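Local coordinates for alcohol dehydrogenase YqhD (PDB 4QGS), which reduces a broad range of short-chain aldehydes to the corresponding alcohols with NADPH, using one catalytic zinc ion per subunit, at residues 195-200 and 289-294; 205-210 and 343-348; 234-239 and 321-326. One frame throughout, in Å; residues are numbered along the deposited sequence. Where two conformers were deposited one is given.

Interaction 1 (195-200 and 289-294). With ZN (zinc ion), chain B.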
loop_
_atom_site.group_PDB
_atom_site.type_symbol
_atom_site.label_atom_id
_atom_site.label_comp_id
_atom_site.label_asym_id
_atom_site.label_seq_id
_atom_site.Cartn_x
_atom_site.Cartn_y
_atom_site.Cartn_z
ATOM N N PRO A 195 -15.572 3.230 5.784
ATOM C CA PRO A 195 -15.945 2.658 7.079
ATOM C C PRO A 195 -14.766 2.662 8.041
ATOM O O PRO A 195 -13.600 2.634 7.595
ATOM C CB PRO A 195 -16.373 1.216 6.731
ATOM C CG PRO A 195 -16.679 1.242 5.276
ATOM C CD PRO A 195 -15.759 2.281 4.677
ATOM N N PRO A 196 -15.053 2.693 9.350
ATOM C CA PRO A 196 -14.018 2.743 10.388
ATOM C C PRO A 196 -12.985 1.632 10.205
ATOM O O PRO A 196 -11.795 1.878 10.397
ATOM C CB PRO A 196 -14.817 2.563 11.685
ATOM C CG PRO A 196 -16.181 3.108 11.355
ATOM C CD PRO A 196 -16.417 2.733 9.918
ATOM N N ARG A 197 -13.441 0.433 9.841
ATOM C CA ARG A 197 -12.540 -0.693 9.578
ATOM C C ARG A 197 -11.464 -0.326 8.555
ATOM O O ARG A 197 -10.264 -0.575 8.770
ATOM C CB ARG A 197 -13.350 -1.911 9.096
ATOM C CG ARG A 197 -12.530 -3.047 8.484
ATOM C CD ARG A 197 -13.468 -4.086 7.851
ATOM N NE ARG A 197 -12.762 -5.246 7.312
ATOM C CZ ARG A 197 -13.376 -6.294 6.759
ATOM N NH1 ARG A 197 -12.669 -7.315 6.289
ATOM N NH2 ARG A 197 -14.702 -6.319 6.672
ATOM N N GLN A 198 -11.886 0.283 7.454
ATOM C CA GLN A 198 -10.967 0.660 6.390
ATOM C C GLN A 198 -10.079 1.833 6.803
ATOM O O GLN A 198 -8.920 1.896 6.401
ATOM C CB GLN A 198 -11.729 1.009 5.112
ATOM C CG GLN A 198 -12.454 -0.171 4.460
ATOM C CD GLN A 198 -13.190 0.239 3.195
ATOM O OE1 GLN A 198 -13.277 1.421 2.876
ATOM N NE2 GLN A 198 -13.734 -0.736 2.479
ATOM N N VAL A 199 -10.624 2.753 7.597
ATOM C CA VAL A 199 -9.828 3.906 8.053
ATOM C C VAL A 199 -8.722 3.418 8.983
ATOM O O VAL A 199 -7.541 3.781 8.829
ATOM C CB VAL A 199 -10.696 4.960 8.772
ATOM C CG1 VAL A 199 -9.816 6.044 9.399
ATOM C CG2 VAL A 199 -11.666 5.589 7.791
ATOM N N ALA A 200 -9.097 2.576 9.942
ATOM C CA ALA A 200 -8.098 2.025 10.865
ATOM C C ALA A 200 -7.057 1.186 10.133
ATOM O O ALA A 200 -5.845 1.321 10.385
ATOM C CB ALA A 200 -8.773 1.197 11.959
ATOM N N GLY A 289 -7.702 -15.377 5.581
ATOM C CA GLY A 289 -8.572 -14.294 5.121
ATOM C C GLY A 289 -8.588 -13.015 5.947
ATOM O O GLY A 289 -9.465 -12.167 5.770
ATOM N N LEU A 290 -7.621 -12.858 6.846
ATOM C CA LEU A 290 -7.537 -11.656 7.657
ATOM C C LEU A 290 -7.232 -10.443 6.773
ATOM O O LEU A 290 -6.583 -10.594 5.751
ATOM C CB LEU A 290 -6.452 -11.792 8.731
ATOM C CG LEU A 290 -6.568 -12.937 9.752
ATOM C CD1 LEU A 290 -5.536 -12.738 10.859
ATOM C CD2 LEU A 290 -7.951 -13.055 10.345
ATOM N N ASP A 291 -7.735 -9.265 7.151
ATOM C CA ASP A 291 -7.383 -8.028 6.442
ATOM C C ASP A 291 -5.873 -7.859 6.423
ATOM O O ASP A 291 -5.208 -8.209 7.398
ATOM C CB ASP A 291 -7.997 -6.781 7.101
ATOM C CG ASP A 291 -9.509 -6.750 7.035
ATOM O OD1 ASP A 291 -10.095 -7.552 6.280
ATOM O OD2 ASP A 291 -10.105 -5.898 7.729
ATOM N N HIS A 292 -5.338 -7.299 5.336
ATOM C CA HIS A 292 -3.898 -6.994 5.249
ATOM C C HIS A 292 -3.369 -6.354 6.529
ATOM O O HIS A 292 -2.411 -6.855 7.141
ATOM C CB HIS A 292 -3.635 -6.078 4.047
ATOM C CG HIS A 292 -2.199 -5.655 3.886
ATOM N ND1 HIS A 292 -1.157 -6.551 3.833
ATOM C CD2 HIS A 292 -1.652 -4.422 3.743
ATOM C CE1 HIS A 292 -0.018 -5.886 3.674
ATOM N NE2 HIS A 292 -0.294 -4.595 3.616
ATOM N N ALA A 293 -4.002 -5.271 6.958
ATOM C CA ALA A 293 -3.501 -4.520 8.107
ATOM C C ALA A 293 -3.598 -5.298 9.413
ATOM O O ALA A 293 -2.768 -5.113 10.302
ATOM C CB ALA A 293 -4.245 -3.197 8.241
ATOM N N GLN A 294 -4.614 -6.159 9.537
ATOM C CA GLN A 294 -4.727 -7.001 10.730
ATOM C C GLN A 294 -3.524 -7.927 10.833
ATOM O O GLN A 294 -2.973 -8.124 11.919
ATOM C CB GLN A 294 -6.032 -7.823 10.704
ATOM C CG GLN A 294 -7.274 -6.968 10.792
ATOM C CD GLN A 294 -8.553 -7.754 10.500
ATOM O OE1 GLN A 294 -8.516 -8.832 9.895
ATOM N NE2 GLN A 294 -9.692 -7.203 10.917
HETATM ZN ZN ZN B . 1.008 -3.013 3.167
HETATM O O HOH W 1 1.436 -3.820 1.281
HETATM O O HOH W 2 -0.349 -2.055 1.799
#
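The guanidinium of Arg197 and the carboxylate of Asp291 meet edge on, their planes only 15° apart, so that both flat groups lie almost in one sheet of atoms. The grip is side-on and two-pronged. NE of Arg197 donates to OD2 of Asp291 at 2.8 Å. NH1 of Arg197 reaches OD1 of Asp291 at 2.6 Å, in a nearly straight bond (169°). Each oxygen uses its syn lone pair, on the side of the other oxygen, and together the two bonds fix the rotation of the carboxylate. The arginine spans the gap by running fully extended from CG to NE, with CG anti to the backbone nitrogen (chi1 167°). This surface salt bridge ties the first turn of helix 196-211 to the start of helix 292-306, in the helical part of an iron-containing alcohol dehydrogenase. Asp291 occupies the N-cap position of the latter helix, yet its side chain makes no capping bond and turns to Arg197, with OD2 also accepting from Asn201. The reverse bond is present, Asp291 N donating to Gln294 OE1 at 2.9 Å from above the carbonyl plane. The next residue, His292, coordinates the catalytic zinc through NE2 at 2.1 Å, alongside Asp205, His209 and His278.

Interaction 2 (205-210 and 343-348). With ZN (zinc ion), chain B.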
loop_
_atom_site.group_PDB
_atom_site.type_symbol
_atom_site.label_atom_id
_atom_site.label_comp_id
_atom_site.label_asym_id
_atom_site.label_seq_id
_atom_site.Cartn_x
_atom_site.Cartn_y
_atom_site.Cartn_z
ATOM N N ASP A 205 -1.575 0.212 8.086
ATOM C CA ASP A 205 -0.761 -0.181 6.936
ATOM C C ASP A 205 0.270 0.909 6.626
ATOM O O ASP A 205 1.459 0.611 6.413
ATOM C CB ASP A 205 -1.650 -0.451 5.727
ATOM C CG ASP A 205 -0.876 -1.023 4.532
ATOM O OD1 ASP A 205 0.031 -1.889 4.694
ATOM O OD2 ASP A 205 -1.196 -0.591 3.404
ATOM N N ALA A 206 -0.163 2.168 6.644
ATOM C CA ALA A 206 0.797 3.274 6.454
ATOM C C ALA A 206 1.899 3.265 7.525
ATOM O O ALA A 206 3.086 3.461 7.224
ATOM C CB ALA A 206 0.069 4.616 6.452
ATOM N N PHE A 207 1.507 3.029 8.771
ATOM C CA PHE A 207 2.434 3.015 9.895
ATOM C C PHE A 207 3.475 1.925 9.675
ATOM O O PHE A 207 4.687 2.145 9.822
ATOM C CB PHE A 207 1.660 2.793 11.205
ATOM C CG PHE A 207 2.478 3.004 12.464
ATOM C CD1 PHE A 207 2.375 4.187 13.184
ATOM C CD2 PHE A 207 3.329 2.008 12.937
ATOM C CE1 PHE A 207 3.096 4.378 14.359
ATOM C CE2 PHE A 207 4.064 2.199 14.112
ATOM C CZ PHE A 207 3.949 3.380 14.818
ATOM N N VAL A 208 3.000 0.747 9.283
ATOM C CA VAL A 208 3.899 -0.386 9.114
ATOM C C VAL A 208 4.769 -0.222 7.874
ATOM O O VAL A 208 5.960 -0.522 7.935
ATOM C CB VAL A 208 3.112 -1.709 9.060
ATOM C CG1 VAL A 208 4.065 -2.869 8.762
ATOM C CG2 VAL A 208 2.402 -1.919 10.391
ATOM N N HIS A 209 4.218 0.287 6.766
ATOM C CA HIS A 209 5.075 0.556 5.600
ATOM C C HIS A 209 6.233 1.471 5.990
ATOM O O HIS A 209 7.358 1.288 5.513
ATOM C CB HIS A 209 4.283 1.166 4.439
ATOM C CG HIS A 209 3.569 0.148 3.603
ATOM N ND1 HIS A 209 3.901 -0.107 2.290
ATOM C CD2 HIS A 209 2.554 -0.701 3.907
ATOM C CE1 HIS A 209 3.110 -1.054 1.814
ATOM N NE2 HIS A 209 2.286 -1.431 2.774
ATOM N N THR A 210 5.959 2.431 6.870
ATOM C CA THR A 210 6.995 3.354 7.328
ATOM C C THR A 210 8.050 2.615 8.155
ATOM O O THR A 210 9.245 2.743 7.885
ATOM C CB THR A 210 6.404 4.500 8.140
ATOM O OG1 THR A 210 5.412 5.165 7.344
ATOM C CG2 THR A 210 7.520 5.518 8.541
ATOM N N ASN A 343 -0.398 -1.113 21.686
ATOM C CA ASN A 343 -1.543 -0.382 22.202
ATOM C C ASN A 343 -2.151 0.564 21.169
ATOM O O ASN A 343 -3.373 0.686 21.072
ATOM C CB ASN A 343 -1.161 0.399 23.458
ATOM C CG ASN A 343 -2.331 1.181 24.022
ATOM O OD1 ASN A 343 -3.268 0.592 24.583
ATOM N ND2 ASN A 343 -2.301 2.495 23.866
ATOM N N PHE A 344 -1.296 1.229 20.390
ATOM C CA PHE A 344 -1.763 2.130 19.339
ATOM C C PHE A 344 -2.661 1.365 18.350
ATOM O O PHE A 344 -3.764 1.809 18.029
ATOM C CB PHE A 344 -0.563 2.781 18.628
ATOM C CG PHE A 344 -0.934 3.643 17.448
ATOM C CD1 PHE A 344 -1.696 4.791 17.620
ATOM C CD2 PHE A 344 -0.498 3.313 16.169
ATOM C CE1 PHE A 344 -2.035 5.589 16.533
ATOM C CE2 PHE A 344 -0.841 4.105 15.081
ATOM C CZ PHE A 344 -1.612 5.238 15.266
ATOM N N PHE A 345 -2.195 0.209 17.889
ATOM C CA PHE A 345 -2.978 -0.624 16.966
ATOM C C PHE A 345 -4.303 -1.055 17.606
ATOM O O PHE A 345 -5.383 -0.938 16.997
ATOM C CB PHE A 345 -2.188 -1.857 16.541
ATOM C CG PHE A 345 -0.956 -1.555 15.708
ATOM C CD1 PHE A 345 -0.775 -0.318 15.121
ATOM C CD2 PHE A 345 -0.011 -2.545 15.496
ATOM C CE1 PHE A 345 0.365 -0.051 14.344
ATOM C CE2 PHE A 345 1.125 -2.305 14.735
ATOM C CZ PHE A 345 1.315 -1.045 14.157
ATOM N N GLU A 346 -4.233 -1.530 18.845
ATOM C CA GLU A 346 -5.452 -1.993 19.514
ATOM C C GLU A 346 -6.478 -0.883 19.707
ATOM O O GLU A 346 -7.680 -1.119 19.524
ATOM C CB GLU A 346 -5.100 -2.643 20.846
ATOM C CG GLU A 346 -4.074 -3.737 20.618
ATOM C CD GLU A 346 -4.068 -4.838 21.620
ATOM O OE1 GLU A 346 -4.420 -5.980 21.225
ATOM O OE2 GLU A 346 -3.676 -4.569 22.777
ATOM N N GLN A 347 -6.019 0.322 20.040
ATOM C CA GLN A 347 -6.939 1.450 20.239
ATOM C C GLN A 347 -7.552 1.940 18.932
ATOM O O GLN A 347 -8.608 2.576 18.940
ATOM C CB GLN A 347 -6.233 2.604 20.952
ATOM C CG GLN A 347 -5.800 2.294 22.385
ATOM C CD GLN A 347 -6.922 1.761 23.258
ATOM O OE1 GLN A 347 -8.087 2.140 23.111
ATOM N NE2 GLN A 347 -6.572 0.864 24.176
ATOM N N LEU A 348 -6.901 1.640 17.807
ATOM C CA LEU A 348 -7.504 1.872 16.497
ATOM C C LEU A 348 -8.562 0.824 16.157
ATOM O O LEU A 348 -9.249 0.939 15.145
ATOM C CB LEU A 348 -6.434 1.874 15.398
ATOM C CG LEU A 348 -5.455 3.045 15.387
ATOM C CD1 LEU A 348 -4.358 2.757 14.357
ATOM C CD2 LEU A 348 -6.158 4.375 15.087
HETATM ZN ZN ZN B . 1.008 -3.013 3.167
HETATM O O HOH W 1 1.436 -3.820 1.281
HETATM O O HOH W 2 -0.349 -2.055 1.799
#
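An aromatic cluster of Phe207, Phe344 and Phe345 joins the zinc-binding helix 196-211 to helix 330-347, on a different side of the former from its metal ligands. Phe207 CD2 comes within 3.9 Å of Phe345 CZ, in an offset edge-to-face pair: the edge of Phe345 is directed toward the face of Phe207, with the planes at 87°. Phe344 meets Phe207 differently. Their rings are oblique, tilted by 40° with centroids 5.4 Å apart, and Phe344 CE2 touches Phe207 CD1 at 3.7 Å. Both rings of helix 330-347 come to Phe207 from the same side of its plane; its CG, turned to the far side from the backbone nitrogen (chi1 -170°), carries the ring out toward them. Val208 adds its CG2 methyl, 4.0 Å from Phe345 CZ, the two side chains crossing at about a right angle. The segments of the two helices run nearly antiparallel, with axes 12.2 Å apart, a wide spacing that large rings can bridge where small side chains could not. Were Phe207 cut back to an alanine, the Phe345 edge would probably lose the face it packs against and a gap would open between the helices. In this α-helical domain of the iron-containing alcohol dehydrogenase family, helix 196-211 presents different sides to the core and to the metal. Asp205 and His209, one helical turn apart, bind zinc through OD1 and NE2, each at 2.1 Å; two waters, His278 and His292 are its other ligands. A carboxylate and an imidazole suit this cation, as oxygen and nitrogen donors. Leu296 of helix 292-306 packs against both Asp205 and Val208, while Leu232 of helix 222-244 touches Phe207.

Interaction 3 (234-239 and 321-326)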
loop_
_atom_site.group_PDB
_atom_site.type_symbol
_atom_site.label_atom_id
_atom_site.label_comp_id
_atom_site.label_asym_id
_atom_site.label_seq_id
_atom_site.Cartn_x
_atom_site.Cartn_y
_atom_site.Cartn_z
ATOM N N THR A 234 2.782 11.906 12.979
ATOM C CA THR A 234 1.542 12.424 12.404
ATOM C C THR A 234 0.419 11.380 12.464
ATOM O O THR A 234 -0.715 11.694 12.794
ATOM C CB THR A 234 1.762 12.868 10.950
ATOM O OG1 THR A 234 2.761 13.909 10.931
ATOM C CG2 THR A 234 0.470 13.426 10.361
ATOM N N LEU A 235 0.746 10.141 12.134
ATOM C CA LEU A 235 -0.254 9.069 12.173
ATOM C C LEU A 235 -0.711 8.804 13.604
ATOM O O LEU A 235 -1.897 8.527 13.847
ATOM C CB LEU A 235 0.308 7.792 11.535
ATOM C CG LEU A 235 0.527 7.819 10.019
ATOM C CD1 LEU A 235 1.261 6.565 9.535
ATOM C CD2 LEU A 235 -0.796 7.998 9.263
ATOM N N ILE A 236 0.207 8.878 14.562
ATOM C CA ILE A 236 -0.167 8.639 15.963
ATOM C C ILE A 236 -1.057 9.761 16.486
ATOM O O ILE A 236 -2.033 9.516 17.214
ATOM C CB ILE A 236 1.080 8.482 16.854
ATOM C CG1 ILE A 236 1.756 7.149 16.542
ATOM C CG2 ILE A 236 0.711 8.561 18.325
ATOM C CD1 ILE A 236 3.210 7.070 16.982
ATOM N N GLU A 237 -0.769 10.988 16.073
ATOM C CA GLU A 237 -1.572 12.118 16.527
ATOM C C GLU A 237 -2.950 12.168 15.870
ATOM O O GLU A 237 -3.961 12.284 16.565
ATOM C CB GLU A 237 -0.850 13.449 16.285
ATOM C CG GLU A 237 -1.661 14.626 16.846
ATOM C CD GLU A 237 -0.833 15.893 17.021
ATOM O OE1 GLU A 237 0.349 15.902 16.606
ATOM O OE2 GLU A 237 -1.368 16.874 17.587
ATOM N N ASP A 238 -2.998 12.078 14.546
ATOM C CA ASP A 238 -4.262 12.328 13.837
ATOM C C ASP A 238 -4.980 11.056 13.377
ATOM O O ASP A 238 -6.157 11.108 13.018
ATOM C CB ASP A 238 -4.025 13.255 12.634
ATOM C CG ASP A 238 -3.995 14.725 13.027
ATOM O OD1 ASP A 238 -3.987 15.026 14.240
ATOM O OD2 ASP A 238 -3.996 15.577 12.124
ATOM N N GLY A 239 -4.282 9.922 13.368
ATOM C CA GLY A 239 -4.920 8.666 13.007
ATOM C C GLY A 239 -6.130 8.338 13.868
ATOM O O GLY A 239 -7.201 8.056 13.337
ATOM N N ARG A 321 12.331 9.146 19.608
ATOM C CA ARG A 321 11.881 10.147 18.634
ATOM C C ARG A 321 10.377 10.120 18.391
ATOM O O ARG A 321 9.767 11.159 18.163
ATOM C CB ARG A 321 12.592 9.956 17.291
ATOM C CG ARG A 321 14.114 10.210 17.310
ATOM C CD ARG A 321 14.437 11.673 17.108
ATOM N NE ARG A 321 15.883 11.911 17.169
ATOM C CZ ARG A 321 16.691 11.901 16.114
ATOM N NH1 ARG A 321 16.209 11.658 14.907
ATOM N NH2 ARG A 321 17.998 12.136 16.268
ATOM N N VAL A 322 9.782 8.934 18.430
ATOM C CA VAL A 322 8.359 8.824 18.109
ATOM C C VAL A 322 7.496 8.754 19.378
ATOM O O VAL A 322 6.415 9.336 19.426
ATOM C CB VAL A 322 8.110 7.603 17.197
ATOM C CG1 VAL A 322 6.613 7.353 16.979
ATOM C CG2 VAL A 322 8.815 7.802 15.854
ATOM N N TRP A 323 7.976 8.065 20.412
ATOM C CA TRP A 323 7.160 7.861 21.615
ATOM C C TRP A 323 7.633 8.626 22.859
ATOM O O TRP A 323 7.050 8.490 23.933
ATOM C CB TRP A 323 7.088 6.364 21.943
ATOM C CG TRP A 323 6.278 5.597 20.953
ATOM C CD1 TRP A 323 6.741 4.777 19.963
ATOM C CD2 TRP A 323 4.852 5.600 20.840
ATOM N NE1 TRP A 323 5.685 4.267 19.242
ATOM C CE2 TRP A 323 4.513 4.764 19.758
ATOM C CE3 TRP A 323 3.824 6.240 21.545
ATOM C CZ2 TRP A 323 3.191 4.527 19.375
ATOM C CZ3 TRP A 323 2.513 6.017 21.160
ATOM C CH2 TRP A 323 2.210 5.166 20.082
ATOM N N ASN A 324 8.695 9.408 22.708
ATOM C CA ASN A 324 9.256 10.190 23.809
ATOM C C ASN A 324 9.671 9.315 24.991
ATOM O O ASN A 324 9.579 9.731 26.142
ATOM C CB ASN A 324 8.263 11.262 24.273
ATOM C CG ASN A 324 8.939 12.375 25.058
ATOM O OD1 ASN A 324 10.130 12.640 24.874
ATOM N ND2 ASN A 324 8.189 13.026 25.942
ATOM N N ILE A 325 10.118 8.097 24.697
ATOM C CA ILE A 325 10.601 7.174 25.726
ATOM C C ILE A 325 12.106 7.356 25.881
ATOM O O ILE A 325 12.878 6.954 25.010
ATOM C CB ILE A 325 10.293 5.692 25.388
ATOM C CG1 ILE A 325 8.788 5.465 25.261
ATOM C CG2 ILE A 325 10.874 4.763 26.443
ATOM C CD1 ILE A 325 8.430 4.115 24.647
ATOM N N THR A 326 12.514 7.969 26.987
ATOM C CA THR A 326 13.922 8.317 27.183
ATOM C C THR A 326 14.510 7.723 28.462
ATOM O O THR A 326 15.728 7.572 28.583
ATOM C CB THR A 326 14.104 9.841 27.219
ATOM O OG1 THR A 326 13.226 10.402 28.202
ATOM C CG2 THR A 326 13.778 10.445 25.855
#
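Ile236 lays its terminal methyl, CD1, over one face of the Trp323 indole, offset toward the rim. The methyl is 3.9 Å from the centroid of the six-membered ring and 26° off the ring normal, a CH-pi contact; its nearest indole atom, Trp323 CZ2, lies 3.5 Å from Ile236 CD1. The same methyl presses on Val322, where Ile236 CD1 and Val322 CG1 are 3.4 Å apart, tighter than usual for two carbons. Val322 CG1 lies over the same indole face as Ile236 CD1, so that two aliphatic methyls share this flat surface. Isoleucine suits the position because its longer branch can reach the indole while Ile236 CG2 also packs near the ring, 4.1 Å from Trp323 CH2. That longer branch, CG1 and CD1, continues outward almost fully extended (chi2 160°), which brings CD1 to both partners at once. Val322, equally branched at CB but one carbon shorter, sets its CG1 methyl against CD1, and the broad tryptophan offers enough surface for the contact without a polar bond between the segments.

What positions the indole lies in the next shell. NE1 of Trp323 is hydrogen-bonded to the hydroxyl of Tyr318, whose ring also meets the indole edge-to-face; together these contacts restrict how the tryptophan can turn. Beyond Trp323 the chain leaves helical geometry at Asn324, with positive phi. A salt bridge from Arg321 to Glu229 gives helices 312-323 and 222-244 a second, polar connection. Far from the annotated sites, this contact joins those two helices in the α-helical domain, with Trp323 also resting on Ala340, Thr341 and Phe344 of helix 330-347 and Ile236 touching Phe207 of helix 196-211.

All three contacts belong to the α-helical portion of the subunit, and no strand interrupts the chain between the paired segments. Interactions 1 and 2, with centres 11 Å apart, both use helix 196-211 and meet at the zinc, to which interaction 1 contributes one protein ligand and interaction 2 two. Interaction 3 is 11 Å from interaction 2 and 21 Å from interaction 1; it touches the former through Phe344 and Phe207. Along the chain, the segments of interaction 1 alternate with those of each other contact, whereas interaction 3 is nested within interaction 2. Helices distant in sequence are thus interlocked in a continuous series, from the metal site to the domain's periphery.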